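Local coordinates for ATPase BagA (Mycobacterium tuberculosis H37Rv, PDB 6BS3), which forms one subunit of the heterodimeric BagAB ATPase, which hydrolyses ATP to support resistance to nitric oxide and elevated glycerol, at residues A[22-30]-A[156-166]; A[234-243]-A[308-317]. All blocks are in the same frame, centred on the assembly; numbering follows the deposited sequence.

Interaction 1. Residues A[22-30]-A[156-166]; sequences RLHLVTGKG and YDAIVVDAPPT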
loop_
_atom_site.group_PDB
_atom_site.type_symbol
_atom_site.label_atom_id
_atom_site.label_comp_id
_atom_site.label_asym_id
_atom_site.label_seq_id
_atom_site.Cartn_x
_atom_site.Cartn_y
_atom_site.Cartn_z
ATOM N N ARG A 22 18.954 10.303 17.730
ATOM C CA ARG A 22 18.179 9.631 18.782
ATOM C C ARG A 22 16.799 9.227 18.267
ATOM O O ARG A 22 16.196 8.296 18.809
ATOM C CB ARG A 22 17.981 10.566 19.990
ATOM C CG ARG A 22 19.266 11.125 20.640
ATOM C CD ARG A 22 19.863 10.360 21.840
ATOM N NE ARG A 22 18.941 9.485 22.580
ATOM C CZ ARG A 22 17.911 9.913 23.299
ATOM N NH1 ARG A 22 17.634 11.211 23.369
ATOM N NH2 ARG A 22 17.115 9.044 23.908
ATOM N N LEU A 23 16.265 9.957 17.263
ATOM C CA LEU A 23 14.936 9.686 16.702
ATOM C C LEU A 23 14.999 9.356 15.229
ATOM O O LEU A 23 15.265 10.240 14.420
ATOM C CB LEU A 23 13.947 10.855 16.970
ATOM C CG LEU A 23 12.566 10.771 16.279
ATOM C CD1 LEU A 23 11.772 9.554 16.752
ATOM C CD2 LEU A 23 11.786 12.080 16.428
ATOM N N HIS A 24 14.699 8.092 14.883
ATOM C CA HIS A 24 14.707 7.621 13.493
ATOM C C HIS A 24 13.297 7.414 13.006
ATOM O O HIS A 24 12.558 6.637 13.601
ATOM C CB HIS A 24 15.514 6.316 13.324
ATOM C CG HIS A 24 16.962 6.464 13.672
ATOM N ND1 HIS A 24 17.914 6.767 12.706
ATOM C CD2 HIS A 24 17.577 6.343 14.868
ATOM C CE1 HIS A 24 19.067 6.831 13.347
ATOM N NE2 HIS A 24 18.912 6.587 14.649
ATOM N N LEU A 25 12.911 8.115 11.933
ATOM C CA LEU A 25 11.565 7.958 11.398
ATOM C C LEU A 25 11.668 7.195 10.086
ATOM O O LEU A 25 12.414 7.604 9.201
ATOM C CB LEU A 25 10.867 9.327 11.223
ATOM C CG LEU A 25 10.640 10.167 12.479
ATOM C CD1 LEU A 25 10.709 11.656 12.151
ATOM C CD2 LEU A 25 9.269 9.893 13.078
ATOM N N VAL A 26 10.977 6.058 9.987
ATOM C CA VAL A 26 11.015 5.183 8.809
ATOM C C VAL A 26 9.727 5.316 8.012
ATOM O O VAL A 26 8.655 4.842 8.428
ATOM C CB VAL A 26 11.379 3.694 9.150
ATOM C CG1 VAL A 26 11.531 2.860 7.881
ATOM C CG2 VAL A 26 12.656 3.611 9.995
ATOM N N THR A 27 9.833 6.025 6.880
ATOM C CA THR A 27 8.707 6.231 5.982
ATOM C C THR A 27 8.945 5.452 4.666
ATOM O O THR A 27 9.905 4.679 4.561
ATOM C CB THR A 27 8.356 7.722 5.827
ATOM O OG1 THR A 27 7.091 7.815 5.165
ATOM C CG2 THR A 27 9.400 8.509 5.058
ATOM N N GLY A 28 8.025 5.608 3.729
ATOM C CA GLY A 28 8.030 4.929 2.441
ATOM C C GLY A 28 6.610 4.606 2.006
ATOM O O GLY A 28 5.688 4.639 2.821
ATOM N N LYS A 29 6.407 4.309 0.719
ATOM C CA LYS A 29 5.080 3.974 0.207
ATOM C C LYS A 29 4.579 2.659 0.870
ATOM O O LYS A 29 5.397 1.859 1.310
ATOM C CB LYS A 29 5.155 3.858 -1.321
ATOM C CG LYS A 29 3.820 3.599 -2.001
ATOM C CD LYS A 29 3.840 3.926 -3.505
ATOM C CE LYS A 29 2.681 3.267 -4.215
ATOM N NZ LYS A 29 1.384 3.765 -3.730
ATOM N N GLY A 30 3.261 2.461 0.954
ATOM C CA GLY A 30 2.701 1.225 1.496
ATOM C C GLY A 30 3.238 0.017 0.740
ATOM O O GLY A 30 3.408 0.075 -0.488
ATOM N N TYR A 156 16.340 5.371 26.621
ATOM C CA TYR A 156 16.639 4.707 25.347
ATOM C C TYR A 156 17.849 5.311 24.650
ATOM O O TYR A 156 18.047 6.525 24.690
ATOM C CB TYR A 156 15.404 4.722 24.431
ATOM C CG TYR A 156 14.258 3.899 24.982
ATOM C CD1 TYR A 156 14.333 2.510 25.034
ATOM C CD2 TYR A 156 13.111 4.510 25.485
ATOM C CE1 TYR A 156 13.296 1.746 25.573
ATOM C CE2 TYR A 156 12.067 3.755 26.022
ATOM C CZ TYR A 156 12.165 2.369 26.065
ATOM O OH TYR A 156 11.145 1.590 26.586
ATOM N N ASP A 157 18.655 4.467 24.020
ATOM C CA ASP A 157 19.798 4.900 23.209
ATOM C C ASP A 157 19.306 5.477 21.890
ATOM O O ASP A 157 19.938 6.374 21.347
ATOM C CB ASP A 157 20.761 3.740 22.956
ATOM C CG ASP A 157 21.426 3.339 24.244
ATOM O OD1 ASP A 157 22.328 4.075 24.693
ATOM O OD2 ASP A 157 21.003 2.328 24.836
ATOM N N ALA A 158 18.171 4.964 21.388
ATOM C CA ALA A 158 17.524 5.416 20.152
ATOM C C ALA A 158 16.064 5.014 20.150
ATOM O O ALA A 158 15.666 4.077 20.846
ATOM C CB ALA A 158 18.226 4.831 18.915
ATOM N N ILE A 159 15.271 5.734 19.360
ATOM C CA ILE A 159 13.849 5.491 19.117
ATOM C C ILE A 159 13.701 5.310 17.609
ATOM O O ILE A 159 14.164 6.149 16.830
ATOM C CB ILE A 159 12.938 6.660 19.623
ATOM C CG1 ILE A 159 13.262 7.090 21.097
ATOM C CG2 ILE A 159 11.436 6.357 19.415
ATOM C CD1 ILE A 159 12.991 6.153 22.182
ATOM N N VAL A 160 13.070 4.211 17.202
ATOM C CA VAL A 160 12.814 3.939 15.788
ATOM C C VAL A 160 11.300 3.941 15.599
ATOM O O VAL A 160 10.583 3.198 16.271
ATOM C CB VAL A 160 13.508 2.655 15.235
ATOM C CG1 VAL A 160 13.238 2.491 13.733
ATOM C CG2 VAL A 160 15.027 2.669 15.523
ATOM N N VAL A 161 10.815 4.841 14.751
ATOM C CA VAL A 161 9.395 4.941 14.476
ATOM C C VAL A 161 9.091 4.327 13.109
ATOM O O VAL A 161 9.697 4.716 12.099
ATOM C CB VAL A 161 8.844 6.396 14.636
ATOM C CG1 VAL A 161 7.333 6.456 14.421
ATOM C CG2 VAL A 161 9.201 6.970 16.004
ATOM N N ASP A 162 8.181 3.315 13.103
ATOM C CA ASP A 162 7.577 2.711 11.922
ATOM C C ASP A 162 6.485 3.784 11.668
ATOM O O ASP A 162 5.440 3.811 12.319
ATOM C CB ASP A 162 7.019 1.328 12.275
ATOM C CG ASP A 162 6.162 0.604 11.251
ATOM O OD1 ASP A 162 5.991 1.127 10.130
ATOM O OD2 ASP A 162 5.647 -0.471 11.578
ATOM N N ALA A 163 6.840 4.769 10.841
ATOM C CA ALA A 163 6.071 5.992 10.606
ATOM C C ALA A 163 4.948 5.885 9.547
ATOM O O ALA A 163 4.952 4.945 8.753
ATOM C CB ALA A 163 7.046 7.118 10.243
ATOM N N PRO A 164 4.020 6.871 9.462
ATOM C CA PRO A 164 3.040 6.862 8.373
ATOM C C PRO A 164 3.715 6.852 6.966
ATOM O O PRO A 164 4.906 7.187 6.838
ATOM C CB PRO A 164 2.246 8.156 8.627
ATOM C CG PRO A 164 2.400 8.425 10.066
ATOM C CD PRO A 164 3.838 8.080 10.295
ATOM N N PRO A 165 2.993 6.447 5.891
ATOM C CA PRO A 165 3.637 6.373 4.565
ATOM C C PRO A 165 4.059 7.717 3.955
ATOM O O PRO A 165 3.765 8.778 4.506
ATOM C CB PRO A 165 2.577 5.642 3.709
ATOM C CG PRO A 165 1.290 5.970 4.351
ATOM C CD PRO A 165 1.588 5.985 5.825
ATOM N N THR A 166 4.726 7.666 2.787
ATOM C CA THR A 166 5.247 8.848 2.063
ATOM C C THR A 166 4.193 9.925 1.747
ATOM O O THR A 166 4.534 11.115 1.745
ATOM C CB THR A 166 6.019 8.452 0.785
ATOM O OG1 THR A 166 5.165 7.721 -0.085
ATOM C CG2 THR A 166 7.251 7.609 1.088
#
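Beyond the last regular bridge of two parallel strands, Thr-27 carries the pairing on with its side chain: OG1 gives a hydrogen bond to Pro-164 O at 2.8 Å, approaching in the carbonyl plane. This is possible because OG1 stands anti to the backbone N (chi1 -168°) and so reaches the loop that follows strand 158-162. The other end is also closed by a side chain. Arg-22 bends back, and its NH2 donates to Tyr-156 O at 2.8 Å, the oxygen lying somewhat out of the guanidinium plane; NE adds a weak bond to Asp-157 O, while NH1 holds Val-145 O.

In between runs a regular parallel pairing at the centre of the P-loop ATPase sheet. His-24 bonds on both sides of its partner Val-160, its N donating to Ile-159 O and its O accepting from Val-161 N, both at 2.8 Å and almost straight. Val-26 repeats this with Val-161 O and Ala-163 N.

One face is apolar and is covered by helix 130-146: Leu-23 CD1 crosses to Val-161 CG2 at 3.7 Å, and Leu-25 CD2 lies alongside the same valine. On the other face, under helix 34-46, Val-26 CG2 meets Val-160 CG1 at 3.9 Å, and the His-24 ring is bonded through ND1 to His-207.

Backbone bonds and hydrocarbon thus fix the strands, and the nucleotide chemistry lies at their C-terminal ends. There Asp-162 bonds Ser-35 near the magnesium ion, and Lys-29, at the position of the signature lysine of ArsA-type Walker A loops, touches ADP, consistent with firm central strands holding loop and aspartate around phosphates and metal.

Interaction 2. Residues A[234-243]-A[308-317]; sequences IGSVIVNRNI and LQVPRLELPT. With ADP (adenosine-5'-diphosphate), chain C.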
loop_
_atom_site.group_PDB
_atom_site.type_symbol
_atom_site.label_atom_id
_atom_site.label_comp_id
_atom_site.label_asym_id
_atom_site.label_seq_id
_atom_site.Cartn_x
_atom_site.Cartn_y
_atom_site.Cartn_z
ATOM N N ILE A 234 16.622 14.743 6.525
ATOM C CA ILE A 234 16.600 13.508 5.752
ATOM C C ILE A 234 17.805 12.668 6.206
ATOM O O ILE A 234 18.895 13.201 6.416
ATOM C CB ILE A 234 16.597 13.794 4.212
ATOM C CG1 ILE A 234 15.423 14.740 3.775
ATOM C CG2 ILE A 234 16.637 12.511 3.351
ATOM C CD1 ILE A 234 14.020 14.361 4.255
ATOM N N GLY A 235 17.575 11.379 6.392
ATOM C CA GLY A 235 18.601 10.427 6.782
ATOM C C GLY A 235 19.118 9.672 5.580
ATOM O O GLY A 235 20.018 10.148 4.897
ATOM N N SER A 236 18.532 8.516 5.285
ATOM C CA SER A 236 18.953 7.680 4.160
ATOM C C SER A 236 17.778 7.252 3.290
ATOM O O SER A 236 16.647 7.161 3.765
ATOM C CB SER A 236 19.629 6.410 4.686
ATOM O OG SER A 236 20.932 6.622 5.207
ATOM N N VAL A 237 18.058 6.918 2.031
ATOM C CA VAL A 237 17.074 6.271 1.159
ATOM C C VAL A 237 17.447 4.771 1.260
ATOM O O VAL A 237 18.608 4.423 1.078
ATOM C CB VAL A 237 17.054 6.793 -0.304
ATOM C CG1 VAL A 237 16.234 5.866 -1.213
ATOM C CG2 VAL A 237 16.508 8.210 -0.368
ATOM N N ILE A 238 16.491 3.915 1.642
ATOM C CA ILE A 238 16.725 2.486 1.791
ATOM C C ILE A 238 16.029 1.752 0.665
ATOM O O ILE A 238 14.795 1.698 0.633
ATOM C CB ILE A 238 16.329 1.966 3.205
ATOM C CG1 ILE A 238 16.990 2.815 4.320
ATOM C CG2 ILE A 238 16.633 0.455 3.353
ATOM C CD1 ILE A 238 16.551 2.507 5.860
ATOM N N VAL A 239 16.822 1.212 -0.278
ATOM C CA VAL A 239 16.312 0.453 -1.421
ATOM C C VAL A 239 16.162 -0.992 -0.992
ATOM O O VAL A 239 17.150 -1.705 -0.855
ATOM C CB VAL A 239 17.123 0.621 -2.746
ATOM C CG1 VAL A 239 16.515 -0.228 -3.870
ATOM C CG2 VAL A 239 17.200 2.084 -3.178
ATOM N N ASN A 240 14.912 -1.407 -0.749
ATOM C CA ASN A 240 14.561 -2.754 -0.325
ATOM C C ASN A 240 14.381 -3.713 -1.516
ATOM O O ASN A 240 14.201 -3.278 -2.664
ATOM C CB ASN A 240 13.267 -2.696 0.512
ATOM C CG ASN A 240 13.020 -3.894 1.398
ATOM O OD1 ASN A 240 13.940 -4.646 1.760
ATOM N ND2 ASN A 240 11.760 -4.097 1.775
ATOM N N ARG A 241 14.426 -5.026 -1.210
ATOM C CA ARG A 241 14.205 -6.178 -2.105
ATOM C C ARG A 241 14.980 -6.107 -3.416
ATOM O O ARG A 241 14.402 -6.227 -4.503
ATOM C CB ARG A 241 12.713 -6.444 -2.373
ATOM C CG ARG A 241 11.876 -6.532 -1.122
ATOM C CD ARG A 241 10.610 -7.328 -1.310
ATOM N NE ARG A 241 9.784 -6.816 -2.397
ATOM C CZ ARG A 241 8.647 -7.368 -2.795
ATOM N NH1 ARG A 241 8.168 -8.440 -2.170
ATOM N NH2 ARG A 241 7.972 -6.850 -3.812
ATOM N N ASN A 242 16.308 -5.953 -3.299
ATOM C CA ASN A 242 17.186 -5.952 -4.447
ATOM C C ASN A 242 17.315 -7.373 -4.952
ATOM O O ASN A 242 17.078 -8.314 -4.199
ATOM C CB ASN A 242 18.545 -5.381 -4.081
ATOM C CG ASN A 242 18.518 -3.887 -4.010
ATOM O OD1 ASN A 242 18.528 -3.191 -5.048
ATOM N ND2 ASN A 242 18.475 -3.371 -2.779
ATOM N N ILE A 243 17.623 -7.525 -6.249
ATOM C CA ILE A 243 17.785 -8.838 -6.884
ATOM C C ILE A 243 19.124 -8.894 -7.628
ATOM O O ILE A 243 19.630 -7.835 -8.016
ATOM C CB ILE A 243 16.563 -9.257 -7.760
ATOM C CG1 ILE A 243 16.291 -8.241 -8.898
ATOM C CG2 ILE A 243 15.330 -9.523 -6.888
ATOM C CD1 ILE A 243 15.361 -8.688 -9.954
ATOM N N LEU A 308 19.466 12.989 -6.063
ATOM C CA LEU A 308 19.473 13.321 -4.634
ATOM C C LEU A 308 20.872 13.144 -4.070
ATOM O O LEU A 308 21.509 12.122 -4.325
ATOM C CB LEU A 308 18.519 12.409 -3.832
ATOM C CG LEU A 308 17.085 12.233 -4.308
ATOM C CD1 LEU A 308 16.534 10.919 -3.810
ATOM C CD2 LEU A 308 16.205 13.387 -3.856
ATOM N N GLN A 309 21.336 14.099 -3.267
ATOM C CA GLN A 309 22.650 13.976 -2.636
ATOM C C GLN A 309 22.358 13.487 -1.221
ATOM O O GLN A 309 22.599 14.183 -0.229
ATOM C CB GLN A 309 23.412 15.313 -2.665
ATOM C CG GLN A 309 23.788 15.768 -4.076
ATOM C CD GLN A 309 24.445 17.125 -4.082
ATOM O OE1 GLN A 309 23.834 18.149 -3.740
ATOM N NE2 GLN A 309 25.709 17.163 -4.487
ATOM N N VAL A 310 21.754 12.285 -1.164
ATOM C CA VAL A 310 21.258 11.617 0.022
ATOM C C VAL A 310 21.894 10.225 0.100
ATOM O O VAL A 310 21.901 9.516 -0.913
ATOM C CB VAL A 310 19.692 11.551 -0.052
ATOM C CG1 VAL A 310 19.107 10.515 0.895
ATOM C CG2 VAL A 310 19.063 12.921 0.209
ATOM N N PRO A 311 22.386 9.787 1.291
ATOM C CA PRO A 311 22.932 8.417 1.391
ATOM C C PRO A 311 21.909 7.336 1.039
ATOM O O PRO A 311 20.705 7.467 1.288
ATOM C CB PRO A 311 23.403 8.295 2.845
ATOM C CG PRO A 311 22.898 9.477 3.537
ATOM C CD PRO A 311 22.435 10.503 2.580
ATOM N N ARG A 312 22.403 6.270 0.451
ATOM C CA ARG A 312 21.594 5.161 0.005
ATOM C C ARG A 312 22.072 3.838 0.553
ATOM O O ARG A 312 23.258 3.509 0.464
ATOM C CB ARG A 312 21.550 5.150 -1.537
ATOM C CG ARG A 312 20.323 5.870 -2.085
ATOM C CD ARG A 312 20.519 6.360 -3.497
ATOM N NE ARG A 312 20.434 5.268 -4.463
ATOM C CZ ARG A 312 20.629 5.416 -5.765
ATOM N NH1 ARG A 312 20.918 6.610 -6.267
ATOM N NH2 ARG A 312 20.527 4.375 -6.578
ATOM N N LEU A 313 21.132 3.078 1.100
ATOM C CA LEU A 313 21.313 1.742 1.661
ATOM C C LEU A 313 20.528 0.765 0.771
ATOM O O LEU A 313 19.552 1.167 0.136
ATOM C CB LEU A 313 20.793 1.671 3.141
ATOM C CG LEU A 313 21.568 2.513 4.194
ATOM C CD1 LEU A 313 20.762 2.709 5.461
ATOM C CD2 LEU A 313 22.917 1.879 4.532
ATOM N N GLU A 314 20.980 -0.504 0.711
ATOM C CA GLU A 314 20.386 -1.568 -0.100
ATOM C C GLU A 314 20.230 -2.825 0.730
ATOM O O GLU A 314 21.189 -3.285 1.343
ATOM C CB GLU A 314 21.259 -1.929 -1.323
ATOM C CG GLU A 314 21.555 -0.809 -2.313
ATOM C CD GLU A 314 22.554 0.223 -1.833
ATOM O OE1 GLU A 314 23.461 -0.139 -1.049
ATOM O OE2 GLU A 314 22.412 1.402 -2.225
ATOM N N LEU A 315 19.031 -3.416 0.682
ATOM C CA LEU A 315 18.722 -4.663 1.343
ATOM C C LEU A 315 18.347 -5.716 0.302
ATOM O O LEU A 315 17.783 -5.372 -0.746
ATOM C CB LEU A 315 17.588 -4.471 2.379
ATOM C CG LEU A 315 17.926 -3.556 3.563
ATOM C CD1 LEU A 315 16.700 -3.300 4.393
ATOM C CD2 LEU A 315 19.024 -4.158 4.437
ATOM N N PRO A 316 18.680 -7.005 0.553
ATOM C CA PRO A 316 18.307 -8.046 -0.410
ATOM C C PRO A 316 16.840 -8.481 -0.229
ATOM O O PRO A 316 16.120 -7.973 0.642
ATOM C CB PRO A 316 19.266 -9.188 -0.049
ATOM C CG PRO A 316 19.400 -9.076 1.460
ATOM C CD PRO A 316 19.363 -7.581 1.739
ATOM N N THR A 317 16.406 -9.422 -1.080
ATOM C CA THR A 317 15.103 -10.053 -1.019
ATOM C C THR A 317 15.304 -11.323 -0.191
ATOM O O THR A 317 16.186 -12.133 -0.503
ATOM C CB THR A 317 14.624 -10.453 -2.438
ATOM O OG1 THR A 317 14.449 -9.293 -3.244
ATOM C CG2 THR A 317 13.341 -11.289 -2.421
HETATM P PB ADP C . 5.112 -1.557 4.833
HETATM O O1B ADP C . 5.089 -1.450 6.374
HETATM O O2B ADP C . 3.663 -1.696 4.310
HETATM O O3B ADP C . 5.852 -0.440 4.149
HETATM P PA ADP C . 6.054 -4.350 5.196
HETATM O O1A ADP C . 4.757 -4.828 5.871
HETATM O O2A ADP C . 7.175 -4.266 6.161
HETATM O O3A ADP C . 5.804 -2.947 4.487
HETATM O "O5'" ADP C . 6.379 -5.182 3.885
HETATM C "C5'" ADP C . 5.459 -5.512 2.819
HETATM C "C4'" ADP C . 5.604 -6.988 2.525
HETATM O "O4'" ADP C . 6.921 -7.241 1.994
HETATM C "C3'" ADP C . 5.446 -7.936 3.717
HETATM O "O3'" ADP C . 4.780 -9.119 3.303
HETATM C "C2'" ADP C . 6.897 -8.204 4.140
HETATM O "O2'" ADP C . 7.077 -9.425 4.851
HETATM C "C1'" ADP C . 7.604 -8.195 2.787
HETATM N N9 ADP C . 9.021 -7.832 2.825
HETATM C C8 ADP C . 9.574 -6.687 3.340
HETATM N N7 ADP C . 10.871 -6.594 3.166
HETATM C C5 ADP C . 11.198 -7.764 2.495
HETATM C C6 ADP C . 12.418 -8.264 1.987
HETATM N N6 ADP C . 13.592 -7.644 2.124
HETATM N N1 ADP C . 12.389 -9.443 1.321
HETATM C C2 ADP C . 11.220 -10.081 1.189
HETATM N N3 ADP C . 10.015 -9.720 1.643
HETATM C C4 ADP C . 10.067 -8.537 2.281
#
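Strand 312-316 pairs in parallel with strand 234-240 at one border of the P-loop ATPase sheet, and the ends of both strands open onto the adenine of ADP. Backbone bonds set the register. Val-237 N donates to Pro-311 O and Val-237 O accepts from Leu-313 N; Val-239 does the same with Leu-313 O and Leu-315 N.

Where segment 234-243 turns a corner at Arg-241, side chains join in. Asn-242 grips a single oxygen twice: its backbone N reaches Leu-315 O at 3.0 Å in the carbonyl plane, and its ND2 comes to Leu-315 O at 2.9 Å from above that plane. With CG anti to the carbonyl carbon (chi1 -78°), the amide folds back over the neighbouring strand. Thr-317 OG1 returns a bond to Asn-242 O at 3.0 Å, also from above the carbonyl plane.

Apolar packing divides between two faces. Toward helix 214-229, Val-237 CG2 meets Val-310 CG1 at 3.7 Å, the two valines roughly perpendicular, while the Arg-312 side chain lies beside Val-237, CG against CB, and its NH1 forms a salt bridge with Asp-306. On the reverse, Ile-238 lies side by side with Leu-313, and its CG2 touches Leu-315 CD1 at 3.9 Å; Leu-315 in turn rests on helix 324-336.

Nucleotide contacts come at the end of both segments. Arg-241 lays its aliphatic part over the adenine face, CG standing 3.6 Å from C6. Asn-240 brings its amide up beside N6 and N7, displaced from the plane of the base toward the side where Arg-241 lies: OD1 takes a weak bond from N6, while ND2 bonds Thr-32 O of the Walker A loop. The stronger bond of that amino group runs from ADP N6 to the backbone oxygen of Pro-316, at 2.9 Å.

In the fold
Interactions 1 and 2 belong to one sheet, with strand 204-210 between them; their centres are about 15 Å apart and their nearest atoms about 5 Å, without touching. His-207 on that intervening strand bridges them, since it bonds the ring of His-24 in interaction 1 and the backbone N of Ser-236 in interaction 2. At the C-terminal ends of the strands they serve opposite parts of one nucleotide. Interaction 1 leads into the phosphate-binding loop, with the Asp-162 side chain about 4 Å from magnesium; interaction 2 holds adenine, its Asn-240 side chain about 11 Å from that ion. Thr-32 joins the two, bonded to both Lys-29 and Asn-240.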